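Local structure of glycosylation Associate Protein 2 (Streptococcus agalactiae serotype V, 6OYC) at residues 59-65 with 81-87; 120-124 with 232-236; 189-193 with 277-283; 284-288 with 310-314. The protein probably works with its Gap1 and Gap3 partners in the accessory Sec system, helping to glycosylate and export a serine-rich surface adhesin. All blocks are in the same frame, centred on the assembly; numbering follows the deposited sequence.

Interaction 1: residues 59-65 with 81-87; sequences KISALLL and FEVYEVF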
# COMPACT_ATOMS: atom_id res chain seq x y z
N LYS B 59 5.49 21.56 -11.84
CA LYS B 59 4.65 20.39 -12.08
C LYS B 59 3.20 20.82 -12.24
O LYS B 59 2.73 21.74 -11.56
CB LYS B 59 4.79 19.41 -10.90
CG LYS B 59 4.02 18.08 -11.00
CD LYS B 59 3.99 17.37 -9.62
CE LYS B 59 3.48 15.92 -9.69
NZ LYS B 59 4.56 14.89 -9.49
N ILE B 60 2.49 20.17 -13.16
CA ILE B 60 1.03 20.25 -13.22
C ILE B 60 0.51 18.96 -12.62
O ILE B 60 0.74 17.87 -13.16
CB ILE B 60 0.51 20.47 -14.64
CG1 ILE B 60 1.17 21.69 -15.28
CG2 ILE B 60 -1.01 20.64 -14.60
CD1 ILE B 60 0.66 22.01 -16.68
N SER B 61 -0.19 19.07 -11.49
CA SER B 61 -0.46 17.90 -10.66
C SER B 61 -1.75 17.18 -11.05
O SER B 61 -1.95 16.03 -10.63
CB SER B 61 -0.52 18.32 -9.19
OG SER B 61 0.78 18.56 -8.70
N ALA B 62 -2.62 17.81 -11.82
CA ALA B 62 -3.82 17.11 -12.27
C ALA B 62 -4.32 17.72 -13.57
O ALA B 62 -4.12 18.91 -13.85
CB ALA B 62 -4.93 17.15 -11.21
N LEU B 63 -4.97 16.88 -14.36
CA LEU B 63 -5.69 17.29 -15.55
C LEU B 63 -7.17 17.09 -15.26
O LEU B 63 -7.62 15.97 -15.01
CB LEU B 63 -5.27 16.46 -16.77
CG LEU B 63 -6.10 16.64 -18.05
CD1 LEU B 63 -6.03 18.09 -18.51
CD2 LEU B 63 -5.64 15.68 -19.18
N LEU B 64 -7.93 18.18 -15.28
CA LEU B 64 -9.35 18.13 -14.94
C LEU B 64 -10.15 18.27 -16.22
O LEU B 64 -10.13 19.31 -16.87
CB LEU B 64 -9.72 19.22 -13.93
CG LEU B 64 -11.23 19.26 -13.67
CD1 LEU B 64 -11.74 17.90 -13.18
CD2 LEU B 64 -11.58 20.37 -12.71
N LEU B 65 -10.89 17.22 -16.55
CA LEU B 65 -11.67 17.18 -17.78
C LEU B 65 -13.14 17.34 -17.40
O LEU B 65 -13.71 16.48 -16.74
CB LEU B 65 -11.42 15.87 -18.54
CG LEU B 65 -9.96 15.64 -18.98
CD1 LEU B 65 -9.78 14.28 -19.69
CD2 LEU B 65 -9.49 16.78 -19.88
N PHE B 81 0.92 13.99 -18.55
CA PHE B 81 0.23 13.55 -17.33
C PHE B 81 0.40 12.05 -17.12
O PHE B 81 0.40 11.28 -18.08
CB PHE B 81 -1.27 13.91 -17.38
CG PHE B 81 -1.53 15.39 -17.33
CD1 PHE B 81 -1.45 16.08 -16.11
CD2 PHE B 81 -1.79 16.11 -18.50
CE1 PHE B 81 -1.65 17.46 -16.06
CE2 PHE B 81 -2.00 17.47 -18.46
CZ PHE B 81 -1.93 18.16 -17.23
N GLU B 82 0.53 11.67 -15.86
CA GLU B 82 0.70 10.29 -15.44
C GLU B 82 -0.66 9.66 -15.14
O GLU B 82 -1.67 10.35 -15.01
CB GLU B 82 1.59 10.21 -14.19
CG GLU B 82 2.98 10.74 -14.39
CD GLU B 82 3.78 9.87 -15.35
OE1 GLU B 82 3.99 8.68 -15.03
OE2 GLU B 82 4.17 10.38 -16.42
N VAL B 83 -0.66 8.34 -14.99
CA VAL B 83 -1.88 7.67 -14.57
C VAL B 83 -2.39 8.25 -13.24
O VAL B 83 -1.63 8.78 -12.42
CB VAL B 83 -1.63 6.15 -14.46
CG1 VAL B 83 -1.46 5.55 -15.87
CG2 VAL B 83 -0.40 5.87 -13.58
N TYR B 84 -3.71 8.16 -13.05
CA TYR B 84 -4.42 8.65 -11.86
C TYR B 84 -4.35 10.16 -11.67
O TYR B 84 -4.92 10.68 -10.71
CB TYR B 84 -3.90 7.98 -10.58
CG TYR B 84 -4.00 6.49 -10.67
CD1 TYR B 84 -5.24 5.87 -10.74
CD2 TYR B 84 -2.86 5.70 -10.71
CE1 TYR B 84 -5.35 4.49 -10.83
CE2 TYR B 84 -2.96 4.33 -10.80
CZ TYR B 84 -4.21 3.73 -10.87
OH TYR B 84 -4.33 2.35 -10.97
N GLU B 85 -3.67 10.88 -12.58
CA GLU B 85 -3.64 12.33 -12.53
C GLU B 85 -4.76 12.97 -13.34
O GLU B 85 -4.85 14.19 -13.41
CB GLU B 85 -2.29 12.87 -13.02
CG GLU B 85 -1.15 12.58 -12.06
CD GLU B 85 0.16 13.26 -12.46
OE1 GLU B 85 0.24 13.84 -13.57
OE2 GLU B 85 1.12 13.18 -11.66
N VAL B 86 -5.62 12.17 -13.96
CA VAL B 86 -6.65 12.68 -14.85
C VAL B 86 -7.99 12.49 -14.16
O VAL B 86 -8.24 11.46 -13.52
CB VAL B 86 -6.60 11.97 -16.22
CG1 VAL B 86 -7.70 12.49 -17.15
CG2 VAL B 86 -5.22 12.19 -16.83
N PHE B 87 -8.87 13.49 -14.30
CA PHE B 87 -10.14 13.48 -13.61
C PHE B 87 -11.28 13.80 -14.56
O PHE B 87 -11.17 14.68 -15.42
CB PHE B 87 -10.10 14.48 -12.44
CG PHE B 87 -9.14 14.08 -11.38
CD1 PHE B 87 -7.78 14.35 -11.52
CD2 PHE B 87 -9.57 13.38 -10.26
CE1 PHE B 87 -6.86 13.94 -10.55
CE2 PHE B 87 -8.67 12.98 -9.28
CZ PHE B 87 -7.30 13.26 -9.43
O HOH W 1 -0.00 14.69 -9.59
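F81 lays its ring flat against L63: L63 CB stands 3.6 Å from the F81 ring centroid and only 4° off the normal, a CH-pi contact almost over the centre. With CG of L63 anti to its own nitrogen (chi1 171°), the isobutyl group continues across this face, CD2 coming 3.9 Å from F81 CD2. The same ring meets I60 at its edge, where I60 CG2 is 3.6 Å from F81 CE1. F87 belongs to the opposite side of the sheet from L63. Its CE1 packs 3.8 Å from A62 CB, and its CB is covered by CD1 of L64. Between these two layers the backbones pair in parallel, and L63 uses both its polar atoms: L63 N donates to E85 O (2.9 Å, 170°), and L63 O accepts from F87 N (2.9 Å). F87 O in turn accepts from L65 N at 2.8 Å. Strand 6-11 bonds to the other edge of 62-65, while F122 of helix 115-125 meets the F87 ring edge-to-face. The alternating side chains and staggered bonds are those of adjacent parallel strands in a five-stranded sheet whose strand order, 2-1-3-4-5, is also that of flavodoxin-like folds.

Interaction 2: residues 120-124 with 232-236; sequences RQFYK and LESDI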
# COMPACT_ATOMS: atom_id res chain seq x y z
N ARG B 120 -10.90 20.59 -2.89
CA ARG B 120 -10.27 20.27 -1.61
C ARG B 120 -9.36 19.05 -1.74
O ARG B 120 -8.26 19.02 -1.18
CB ARG B 120 -11.35 20.04 -0.55
CG ARG B 120 -10.87 20.12 0.89
CD ARG B 120 -10.41 21.54 1.20
NE ARG B 120 -10.06 21.75 2.60
CZ ARG B 120 -9.44 22.85 3.04
NH1 ARG B 120 -9.11 23.81 2.18
NH2 ARG B 120 -9.15 22.99 4.32
N GLN B 121 -9.82 18.03 -2.47
CA GLN B 121 -9.01 16.83 -2.69
C GLN B 121 -7.73 17.14 -3.47
O GLN B 121 -6.65 16.63 -3.15
CB GLN B 121 -9.82 15.77 -3.43
CG GLN B 121 -10.97 15.18 -2.64
CD GLN B 121 -11.85 14.27 -3.51
OE1 GLN B 121 -12.29 14.66 -4.59
NE2 GLN B 121 -12.09 13.06 -3.04
N PHE B 122 -7.84 17.95 -4.52
CA PHE B 122 -6.65 18.45 -5.19
C PHE B 122 -5.72 19.12 -4.18
O PHE B 122 -4.53 18.77 -4.06
CB PHE B 122 -7.03 19.45 -6.30
CG PHE B 122 -7.58 18.82 -7.56
CD1 PHE B 122 -7.63 17.43 -7.70
CD2 PHE B 122 -8.01 19.62 -8.62
CE1 PHE B 122 -8.13 16.85 -8.90
CE2 PHE B 122 -8.51 19.06 -9.80
CZ PHE B 122 -8.58 17.68 -9.93
N TYR B 123 -6.27 20.08 -3.42
CA TYR B 123 -5.46 20.89 -2.52
C TYR B 123 -4.66 20.03 -1.53
O TYR B 123 -3.50 20.34 -1.23
CB TYR B 123 -6.36 21.86 -1.75
CG TYR B 123 -5.60 22.99 -1.10
CD1 TYR B 123 -4.69 23.75 -1.83
CD2 TYR B 123 -5.79 23.32 0.24
CE1 TYR B 123 -4.00 24.79 -1.26
CE2 TYR B 123 -5.09 24.37 0.83
CZ TYR B 123 -4.19 25.09 0.06
OH TYR B 123 -3.48 26.13 0.59
N LYS B 124 -5.24 18.95 -1.03
CA LYS B 124 -4.58 18.23 0.05
C LYS B 124 -4.25 16.79 -0.31
O LYS B 124 -3.72 16.07 0.55
CB LYS B 124 -5.44 18.30 1.32
CG LYS B 124 -5.47 19.74 1.90
CD LYS B 124 -5.74 19.77 3.40
CE LYS B 124 -5.76 21.22 3.93
NZ LYS B 124 -6.13 21.29 5.39
N LEU B 232 -8.83 13.09 8.60
CA LEU B 232 -8.91 14.37 9.29
C LEU B 232 -8.14 15.43 8.52
O LEU B 232 -7.03 15.20 8.05
CB LEU B 232 -8.31 14.29 10.69
CG LEU B 232 -8.98 13.25 11.60
CD1 LEU B 232 -8.41 13.36 13.02
CD2 LEU B 232 -10.47 13.52 11.57
N GLU B 233 -8.70 16.62 8.49
CA GLU B 233 -8.09 17.67 7.70
C GLU B 233 -8.41 18.99 8.37
O GLU B 233 -9.57 19.24 8.71
CB GLU B 233 -8.64 17.60 6.28
CG GLU B 233 -8.28 18.69 5.40
CD GLU B 233 -9.29 19.81 5.39
OE1 GLU B 233 -10.45 19.59 4.99
OE2 GLU B 233 -8.88 20.92 5.75
N SER B 234 -7.39 19.81 8.58
CA SER B 234 -7.60 21.15 9.11
C SER B 234 -6.45 22.02 8.66
O SER B 234 -5.35 21.53 8.39
CB SER B 234 -7.70 21.16 10.65
OG SER B 234 -7.55 22.47 11.15
N ASP B 235 -6.68 23.32 8.61
CA ASP B 235 -5.58 24.19 8.23
C ASP B 235 -4.69 24.57 9.40
O ASP B 235 -3.70 25.29 9.20
CB ASP B 235 -6.10 25.43 7.51
CG ASP B 235 -6.77 25.09 6.16
OD1 ASP B 235 -7.67 25.84 5.73
OD2 ASP B 235 -6.36 24.07 5.53
N ILE B 236 -4.96 24.06 10.58
CA ILE B 236 -4.10 24.24 11.74
C ILE B 236 -3.10 23.10 11.80
O ILE B 236 -3.47 21.93 11.67
CB ILE B 236 -4.92 24.31 13.03
CG1 ILE B 236 -5.77 25.58 13.05
CG2 ILE B 236 -4.01 24.24 14.22
CD1 ILE B 236 -7.15 25.39 13.69
O HOH W 2 -7.83 26.03 3.17
O HOH W 3 -4.76 19.06 6.80
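A salt-bridge network of R120, K124, E233 and D235 joins one side of helix 115-125 to the loop that follows strand 230-232. The two basic residues sit one helical turn apart, as the bond from K124 N to R120 O confirms, so their side chains leave in the same direction and converge on the two acids. K124 runs extended beyond CG, and its NZ lies 2.8 Å from E233 OE2 and 2.8 Å from D235 OD2, each met on the anti side of its carboxylate. A third, weak bond goes from the ammonium to S234 O. R120 takes another route: the bend at chi2 (65°) brings its guanidinium obliquely across the E233 side chain. There NH2 is modelled 2.5 Å from E233 OE2, a separation so short that its exact value is doubtful, while NE gives a weak but straight bond to E233 OE1 (3.2 Å, 168°). The guanidinium and E233 carboxylate planes stand 74° apart, so this is no coplanar two-pronged pair. E233 OE2 is thus gripped by two cationic donors, R120 NH2 and K124 NZ, from the same face of its plane, which would probably stabilise its negative charge. A water also bridges, accepting from R120 NH1 at 2.7 Å and donating to D235 OD1 at 2.6 Å. Y185 of strand 185-195 packs against R120, K124 and E233, while Y123 of the same helix bonds through its OH to N25, placing the network between the helical cover of the parallel sheet and the beta-rich region.

Interaction 3: residues 189-193 with 277-283; sequences FLEHI and IDAIGHE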
# COMPACT_ATOMS: atom_id res chain seq x y z
N PHE B 189 -6.27 4.73 11.38
CA PHE B 189 -7.07 3.51 11.38
C PHE B 189 -6.65 2.62 12.55
O PHE B 189 -5.48 2.24 12.67
CB PHE B 189 -6.93 2.73 10.06
CG PHE B 189 -7.63 1.42 10.09
CD1 PHE B 189 -9.01 1.38 10.23
CD2 PHE B 189 -6.92 0.23 10.02
CE1 PHE B 189 -9.68 0.18 10.29
CE2 PHE B 189 -7.59 -0.97 10.08
CZ PHE B 189 -8.97 -1.00 10.22
N LEU B 190 -7.62 2.25 13.37
CA LEU B 190 -7.37 1.45 14.57
C LEU B 190 -7.84 0.02 14.33
O LEU B 190 -9.04 -0.23 14.19
CB LEU B 190 -8.09 2.06 15.77
CG LEU B 190 -8.10 1.26 17.06
CD1 LEU B 190 -6.70 1.31 17.62
CD2 LEU B 190 -9.14 1.83 18.06
N GLU B 191 -6.90 -0.91 14.26
CA GLU B 191 -7.24 -2.33 14.29
C GLU B 191 -7.84 -2.67 15.64
O GLU B 191 -7.18 -2.50 16.67
CB GLU B 191 -6.00 -3.18 14.09
CG GLU B 191 -5.61 -3.39 12.71
CD GLU B 191 -4.43 -4.33 12.64
OE1 GLU B 191 -3.43 -3.93 11.99
OE2 GLU B 191 -4.53 -5.44 13.23
N HIS B 192 -9.04 -3.21 15.64
CA HIS B 192 -9.58 -3.71 16.90
C HIS B 192 -10.69 -4.68 16.60
O HIS B 192 -11.15 -4.80 15.47
CB HIS B 192 -10.12 -2.58 17.76
CG HIS B 192 -11.32 -1.95 17.17
ND1 HIS B 192 -11.28 -1.24 15.98
CD2 HIS B 192 -12.62 -1.96 17.55
CE1 HIS B 192 -12.49 -0.82 15.68
NE2 HIS B 192 -13.32 -1.25 16.61
N ILE B 193 -11.14 -5.35 17.66
CA ILE B 193 -12.26 -6.28 17.63
C ILE B 193 -12.99 -6.18 18.96
O ILE B 193 -12.37 -6.11 20.02
CB ILE B 193 -11.77 -7.72 17.39
CG1 ILE B 193 -11.50 -7.94 15.91
CG2 ILE B 193 -12.80 -8.71 17.89
CD1 ILE B 193 -10.53 -9.07 15.69
N ILE B 277 -9.21 -4.98 2.85
CA ILE B 277 -9.31 -5.30 4.27
C ILE B 277 -10.22 -6.50 4.48
O ILE B 277 -11.14 -6.75 3.70
CB ILE B 277 -9.80 -4.07 5.07
CG1 ILE B 277 -9.54 -4.24 6.55
CG2 ILE B 277 -11.28 -3.78 4.82
CD1 ILE B 277 -9.44 -2.90 7.26
N ASP B 278 -9.96 -7.25 5.54
CA ASP B 278 -10.76 -8.42 5.89
C ASP B 278 -11.57 -8.14 7.15
O ASP B 278 -11.51 -7.05 7.72
CB ASP B 278 -9.86 -9.65 6.04
CG ASP B 278 -9.17 -9.74 7.39
OD1 ASP B 278 -9.01 -8.71 8.10
OD2 ASP B 278 -8.76 -10.87 7.75
N ALA B 279 -12.30 -9.16 7.61
CA ALA B 279 -13.27 -8.96 8.68
C ALA B 279 -12.64 -8.42 9.96
O ALA B 279 -13.30 -7.69 10.70
CB ALA B 279 -14.00 -10.27 9.00
N ILE B 280 -11.38 -8.75 10.25
CA ILE B 280 -10.79 -8.35 11.52
C ILE B 280 -9.92 -7.11 11.39
O ILE B 280 -9.24 -6.74 12.35
CB ILE B 280 -10.00 -9.49 12.18
CG1 ILE B 280 -8.77 -9.88 11.35
CG2 ILE B 280 -10.91 -10.68 12.48
CD1 ILE B 280 -7.68 -10.59 12.19
N GLY B 281 -9.97 -6.41 10.25
CA GLY B 281 -9.20 -5.19 10.11
C GLY B 281 -7.77 -5.39 9.66
O GLY B 281 -6.94 -4.49 9.84
N HIS B 282 -7.45 -6.55 9.09
CA HIS B 282 -6.16 -6.78 8.48
C HIS B 282 -6.17 -6.23 7.07
O HIS B 282 -7.06 -6.56 6.28
CB HIS B 282 -5.84 -8.28 8.45
CG HIS B 282 -5.30 -8.80 9.74
ND1 HIS B 282 -4.79 -10.07 9.87
CD2 HIS B 282 -5.21 -8.22 10.96
CE1 HIS B 282 -4.39 -10.25 11.12
NE2 HIS B 282 -4.64 -9.15 11.80
N GLU B 283 -5.19 -5.38 6.75
CA GLU B 283 -5.13 -4.70 5.47
C GLU B 283 -3.98 -5.23 4.62
O GLU B 283 -2.98 -5.73 5.13
CB GLU B 283 -4.93 -3.19 5.62
CG GLU B 283 -5.85 -2.52 6.64
CD GLU B 283 -5.34 -1.14 7.08
OE1 GLU B 283 -5.89 -0.11 6.65
OE2 GLU B 283 -4.37 -1.10 7.86
O HOH W 4 -3.86 -3.65 8.95
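The ring of F189 receives G281 O at its edge, in plane, the oxygen lying 3.6 Å from F189 CE2; over one face, displaced toward the rim, is the backbone nitrogen of E191. R275 adds a cation-pi contact to this ring. The H282 imidazole is bordered differently: I280 CD1 stands 3.4 Å above the centre of one face, and E191 OE2 approaches its edge, 3.7 Å from H282 CD2. I280, G281 and H282 belong to the turn of a beta-hairpin joining antiparallel strands 274-277 and 283-289, against which F189 and E191 of strand 185-195, in another sheet, pack. D278 to G281 form a type I turn, with G281 N bonded to D278 O. D278 OD1 steadies it further by accepting from H282 N (2.8 Å) and, weakly, from I280 N. G281 has a positive phi of 86°, and its carbonyl projects between F189 and E191; E191 CG lies 3.3 Å from G281 O. The charged ends find their main partners nearby: Y157 OH bonds both E191 OE2 and H282 NE2, while E283 OE1 forms a salt bridge with R275. E191 OE1 and E283 OE2 are 5.1 Å apart, a proximity probably eased by H258 NE2, bonded to the former, and R260 NH2, paired with the latter. The side chains of E283 and F189 run antiparallel alongside each other, carboxylate and ring planes 45° apart. I277 CD1 comes obliquely to F189 CZ, 3.5 Å away, and at the far end of the contact I193 CD1 sits 3.6 Å from I280 CB.

Interaction 4: residues 284-288 with 310-314; sequences FMTYF and FEGFW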
# COMPACT_ATOMS: atom_id res chain seq x y z
N PHE B 284 -4.16 -5.09 3.30
CA PHE B 284 -3.06 -4.95 2.36
C PHE B 284 -3.43 -3.85 1.38
O PHE B 284 -4.60 -3.49 1.24
CB PHE B 284 -2.73 -6.28 1.61
CG PHE B 284 -3.84 -6.80 0.71
CD1 PHE B 284 -4.86 -7.60 1.23
CD2 PHE B 284 -3.84 -6.54 -0.66
CE1 PHE B 284 -5.87 -8.10 0.40
CE2 PHE B 284 -4.84 -7.04 -1.50
CZ PHE B 284 -5.86 -7.82 -0.97
N MET B 285 -2.42 -3.32 0.72
CA MET B 285 -2.65 -2.28 -0.27
C MET B 285 -2.06 -2.70 -1.61
O MET B 285 -1.11 -3.48 -1.68
CB MET B 285 -2.06 -0.94 0.17
CG MET B 285 -2.87 -0.29 1.27
SD MET B 285 -2.54 -1.06 2.84
CE MET B 285 -3.41 0.10 3.92
N THR B 286 -2.62 -2.16 -2.69
CA THR B 286 -2.12 -2.45 -4.02
C THR B 286 -1.99 -1.16 -4.80
O THR B 286 -2.77 -0.23 -4.63
CB THR B 286 -3.05 -3.44 -4.77
OG1 THR B 286 -4.36 -2.88 -4.88
CG2 THR B 286 -3.16 -4.77 -4.03
N TYR B 287 -0.98 -1.11 -5.65
CA TYR B 287 -0.83 -0.03 -6.61
C TYR B 287 -0.69 -0.64 -8.00
O TYR B 287 0.04 -1.62 -8.18
CB TYR B 287 0.38 0.85 -6.30
CG TYR B 287 0.54 1.92 -7.34
CD1 TYR B 287 -0.30 3.02 -7.34
CD2 TYR B 287 1.48 1.81 -8.36
CE1 TYR B 287 -0.20 3.99 -8.29
CE2 TYR B 287 1.60 2.78 -9.33
CZ TYR B 287 0.75 3.87 -9.28
OH TYR B 287 0.85 4.85 -10.23
N PHE B 288 -1.38 -0.06 -8.98
CA PHE B 288 -1.39 -0.65 -10.32
C PHE B 288 -1.21 0.42 -11.39
O PHE B 288 -1.93 1.42 -11.39
CB PHE B 288 -2.69 -1.43 -10.54
CG PHE B 288 -2.94 -1.82 -11.98
CD1 PHE B 288 -2.18 -2.81 -12.60
CD2 PHE B 288 -3.97 -1.22 -12.70
CE1 PHE B 288 -2.44 -3.19 -13.93
CE2 PHE B 288 -4.24 -1.60 -14.02
CZ PHE B 288 -3.47 -2.58 -14.63
N PHE B 310 4.41 1.33 -0.24
CA PHE B 310 4.89 0.39 -1.25
C PHE B 310 6.40 0.49 -1.44
O PHE B 310 6.96 1.58 -1.53
CB PHE B 310 4.23 0.65 -2.60
CG PHE B 310 2.74 0.51 -2.58
CD1 PHE B 310 2.15 -0.74 -2.61
CD2 PHE B 310 1.94 1.64 -2.54
CE1 PHE B 310 0.78 -0.88 -2.58
CE2 PHE B 310 0.56 1.52 -2.52
CZ PHE B 310 -0.03 0.25 -2.55
N GLU B 311 7.04 -0.68 -1.52
CA GLU B 311 8.42 -0.79 -1.97
C GLU B 311 8.49 -0.97 -3.48
O GLU B 311 7.62 -1.59 -4.09
CB GLU B 311 9.09 -2.00 -1.33
CG GLU B 311 9.93 -1.70 -0.15
CD GLU B 311 10.67 -2.94 0.32
OE1 GLU B 311 10.60 -4.00 -0.37
OE2 GLU B 311 11.32 -2.84 1.39
N GLY B 312 9.57 -0.45 -4.07
CA GLY B 312 9.91 -0.80 -5.43
C GLY B 312 9.15 -0.09 -6.52
O GLY B 312 9.07 -0.61 -7.64
N PHE B 313 8.60 1.09 -6.24
CA PHE B 313 7.92 1.87 -7.28
C PHE B 313 8.86 2.19 -8.43
O PHE B 313 8.56 1.92 -9.60
CB PHE B 313 7.36 3.16 -6.67
CG PHE B 313 6.63 4.03 -7.66
CD1 PHE B 313 5.33 3.73 -8.05
CD2 PHE B 313 7.24 5.16 -8.19
CE1 PHE B 313 4.65 4.54 -8.94
CE2 PHE B 313 6.57 5.98 -9.10
CZ PHE B 313 5.27 5.66 -9.47
N TRP B 314 9.99 2.81 -8.13
CA TRP B 314 10.84 3.28 -9.22
C TRP B 314 11.47 2.11 -9.97
O TRP B 314 11.63 2.17 -11.20
CB TRP B 314 11.89 4.24 -8.68
CG TRP B 314 11.27 5.50 -8.22
CD1 TRP B 314 11.19 5.97 -6.93
CD2 TRP B 314 10.64 6.49 -9.04
NE1 TRP B 314 10.54 7.18 -6.91
CE2 TRP B 314 10.19 7.52 -8.19
CE3 TRP B 314 10.40 6.59 -10.42
CZ2 TRP B 314 9.52 8.65 -8.66
CZ3 TRP B 314 9.73 7.72 -10.89
CH2 TRP B 314 9.31 8.73 -10.01
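M285 O, a strand carbonyl oxygen, meets the edge of the F310 ring near its plane, 3.3 Å from F310 CE1; such a carbon-to-oxygen approach is the closest polar element of this contact. The ring is set down along the backbone of strand 283-289, for F310 CZ also lies 3.3 Å from T286 C and 3.6 Å from M285 CB. Over one F310 face stands Y287 CB, 3.9 Å from the ring centroid and 15° off the normal, a CH-pi contact. A chi1 of 178° swings the Y287 ring away from its own N and out to F313, at the start of helix 313-318. The edge of F313 points to the face of Y287 in an offset edge-to-face pair, centroids 5.7 Å apart and planes at 62°, with Y287 CE2 and F313 CE1 3.5 Å from one another. The hydrogen bonds of these residues run to other partners: Q130 OE1 takes the bond from F310 N, T286 OG1 pairs with H276, and the strand backbone is bonded to strands 274-277 and 323-327. The chemistry between the segments is therefore aromatic and apolar, consistent with a contact held mainly by dispersion, with weak electrostatic help from ring edges directed at a carbonyl oxygen and a pi face.

Interactions 1 and 4 are buried, the first pairing neighbouring strands of the parallel sheet, the second setting a loop and helix start on a strand of the mixed sheet of the hydrolase-like part. They touch: Y84 OH is 2.6 Å from F288 O, a probable hydrogen bond. Interaction 2 lies at the surface and relies on charge, yet its helix shares the core of interaction 1 through F122, which also packs on A62. Interaction 3, partly buried, mixes apolar contact with charges satisfied outside it; its hairpin turn runs directly into the strand of interaction 4. Backbone bonds thus dominate within a sheet, ion pairs at the surface, and aromatic rings against a strand.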